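Local coordinates for uncharacterized protein (Neisseria meningitidis MC58, PDB 2R2A) that is of unknown function but, as the N-terminal domain of a zonular occludens toxin of the P-loop NTPase clan, probably binds a nucleotide, at residues Ala74-Met77 with Tyr78-Ile81. Numbering follows the deposited sequence.
Sequences AHDM and YEWI
Asp76 and Met77 meet Trp80 in a local contact at the start of the short helix 77-80, which follows strand 72-73 at one border of the sheet. The indole lies against the backbone of Met77, modelled as selenomethionine: its CA sits 3.7 Å from the centroid of the five-membered ring of Trp80 and 27° off its normal, a CH-pi contact over the face. The side chain, extended through chi1 and chi2, runs past the six-membered ring, with Met77 CG 3.7 Å from Trp80 CZ2 and selenium 5.3 Å from the ring centroid in an oblique Met-aromatic contact. A bend at chi3 (-68°) turns Met77 CE back to 4.1 Å from Trp80 CH2. In this domain of the P-loop NTPase clan, Met77 and Trp80 pack on Ile57 of parallel strand 55-58, while Met77 and Ile81 touch Val91 of strand 90-93. Two backbone bonds set the turn, Glu79 N to Asp76 O at 2.9 Å and Ile81 N to Met77 O at 2.9 Å. Asp76, at the N-cap position, makes no side-chain capping bond; its OD1 instead meets the indole edge in plane, 3.2 Å from Trp80 NE1, a weak bond bent to 124° at the hydrogen. OD1 also bonds Ser67 OG, and Trp80 NE1 is bonded mainly to Ser73 O.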
ATOM      1  N   ALA A  74       8.352  -9.940  -2.873  1.00 24.66           N
ATOM      2  CA  ALA A  74       7.746  -8.762  -3.476  1.00 24.45           C
ATOM      3  C   ALA A  74       8.540  -8.355  -4.718  1.00 24.65           C
ATOM      4  O   ALA A  74       8.043  -7.587  -5.564  1.00 24.96           O
ATOM      5  CB  ALA A  74       7.679  -7.587  -2.462  1.00 23.07           C
ATOM      6  N   HIS A  75       9.776  -8.861  -4.809  1.00 24.19           N
ATOM      7  CA  HIS A  75      10.733  -8.360  -5.788  1.00 25.71           C
ATOM      8  C   HIS A  75      10.535  -8.877  -7.200  1.00 26.18           C
ATOM      9  O   HIS A  75      10.975  -8.229  -8.148  1.00 27.00           O
ATOM     10  CB  HIS A  75      12.181  -8.480  -5.279  1.00 26.14           C
ATOM     11  CG  HIS A  75      12.426  -7.646  -4.059  1.00 25.42           C
ATOM     12  ND1 HIS A  75      12.795  -6.318  -4.127  1.00 26.58           N
ATOM     13  CD2 HIS A  75      12.296  -7.933  -2.742  1.00 27.37           C
ATOM     14  CE1 HIS A  75      12.902  -5.828  -2.902  1.00 27.30           C
ATOM     15  NE2 HIS A  75      12.592  -6.783  -2.044  1.00 25.30           N
ATOM     16  N   ASP A  76       9.863 -10.021  -7.358  1.00 27.09           N
ATOM     17  CA  ASP A  76       9.481 -10.447  -8.689  1.00 27.36           C
ATOM     18  C   ASP A  76       7.959 -10.501  -8.840  1.00 27.39           C
ATOM     19  O   ASP A  76       7.443 -11.385  -9.501  1.00 26.45           O
ATOM     20  CB  ASP A  76      10.126 -11.789  -9.057  1.00 28.36           C
ATOM     21  CG  ASP A  76       9.821 -12.893  -8.062  1.00 29.08           C
ATOM     22  OD1 ASP A  76       9.042 -12.678  -7.104  1.00 28.96           O
ATOM     23  OD2 ASP A  76      10.364 -13.999  -8.249  1.00 29.80           O
HETATM   24  N   MSE A  77       7.266  -9.528  -8.232  1.00 27.23           N
HETATM   25  CA  MSE A  77       5.818  -9.404  -8.329  1.00 27.64           C
HETATM   26  C   MSE A  77       5.384  -9.304  -9.781  1.00 27.86           C
HETATM   27  O   MSE A  77       4.327  -9.808 -10.148  1.00 27.09           O
HETATM   28  CB  MSE A  77       5.336  -8.161  -7.574  1.00 27.06           C
HETATM   29  CG  MSE A  77       3.814  -8.120  -7.320  1.00 26.95           C
HETATM   30 SE   MSE A  77       3.354  -6.562  -6.236  0.60 29.07          SE
HETATM   31  CE  MSE A  77       4.178  -7.088  -4.565  1.00 25.95           C
ATOM     32  N   TYR A  78       6.210  -8.648 -10.597  1.00 27.89           N
ATOM     33  CA  TYR A  78       5.927  -8.508 -12.007  1.00 29.06           C
ATOM     34  C   TYR A  78       5.701  -9.880 -12.681  1.00 29.82           C
ATOM     35  O   TYR A  78       5.013  -9.955 -13.687  1.00 29.35           O
ATOM     36  CB  TYR A  78       7.042  -7.718 -12.715  1.00 29.24           C
ATOM     37  CG  TYR A  78       8.372  -8.433 -12.807  1.00 29.67           C
ATOM     38  CD1 TYR A  78       9.313  -8.351 -11.767  1.00 29.05           C
ATOM     39  CD2 TYR A  78       8.712  -9.164 -13.951  1.00 30.09           C
ATOM     40  CE1 TYR A  78      10.553  -9.008 -11.866  1.00 30.95           C
ATOM     41  CE2 TYR A  78       9.925  -9.820 -14.046  1.00 30.68           C
ATOM     42  CZ  TYR A  78      10.836  -9.740 -13.010  1.00 30.50           C
ATOM     43  OH  TYR A  78      12.031 -10.405 -13.131  1.00 30.20           O
ATOM     44  N   GLU A  79       6.274 -10.940 -12.105  1.00 30.54           N
ATOM     45  CA  GLU A  79       6.126 -12.294 -12.642  1.00 31.98           C
ATOM     46  C   GLU A  79       4.821 -12.928 -12.145  1.00 31.32           C
ATOM     47  O   GLU A  79       3.875 -13.084 -12.924  1.00 32.66           O
ATOM     48  CB  GLU A  79       7.329 -13.176 -12.285  1.00 31.39           C
ATOM     49  CG  GLU A  79       8.626 -12.862 -13.043  1.00 33.99           C
ATOM     50  CD  GLU A  79       9.705 -13.950 -12.882  1.00 34.30           C
ATOM     51  OE1 GLU A  79      10.856 -13.742 -13.328  1.00 38.52           O
ATOM     52  OE2 GLU A  79       9.402 -15.028 -12.321  1.00 38.59           O
ATOM     53  N   TRP A  80       4.775 -13.295 -10.864  1.00 30.40           N
ATOM     54  CA  TRP A  80       3.628 -14.002 -10.298  1.00 30.21           C
ATOM     55  C   TRP A  80       2.286 -13.247 -10.262  1.00 30.96           C
ATOM     56  O   TRP A  80       1.244 -13.894 -10.183  1.00 31.09           O
ATOM     57  CB  TRP A  80       3.943 -14.545  -8.900  1.00 29.17           C
ATOM     58  CG  TRP A  80       4.472 -13.554  -7.891  1.00 29.03           C
ATOM     59  CD1 TRP A  80       5.783 -13.293  -7.627  1.00 28.74           C
ATOM     60  CD2 TRP A  80       3.709 -12.736  -6.968  1.00 28.88           C
ATOM     61  NE1 TRP A  80       5.893 -12.358  -6.627  1.00 27.68           N
ATOM     62  CE2 TRP A  80       4.643 -12.002  -6.199  1.00 28.84           C
ATOM     63  CE3 TRP A  80       2.335 -12.551  -6.725  1.00 28.53           C
ATOM     64  CZ2 TRP A  80       4.255 -11.096  -5.192  1.00 27.09           C
ATOM     65  CZ3 TRP A  80       1.947 -11.646  -5.730  1.00 27.76           C
ATOM     66  CH2 TRP A  80       2.909 -10.921  -4.981  1.00 27.68           C
ATOM     67  N   ILE A  81       2.298 -11.908 -10.284  1.00 32.24           N
ATOM     68  CA  ILE A  81       1.046 -11.132 -10.275  1.00 33.15           C
ATOM     69  C   ILE A  81       0.176 -11.366 -11.535  1.00 34.13           C
ATOM     70  O   ILE A  81      -1.051 -11.158 -11.497  1.00 34.53           O
ATOM     71  CB  ILE A  81       1.252  -9.608  -9.986  1.00 32.77           C
ATOM     72  CG1 ILE A  81       0.021  -9.002  -9.308  1.00 34.46           C
ATOM     73  CG2 ILE A  81       1.527  -8.825 -11.251  1.00 32.55           C
ATOM     74  CD1 ILE A  81      -0.203  -9.404  -7.833  1.00 34.36           C
TER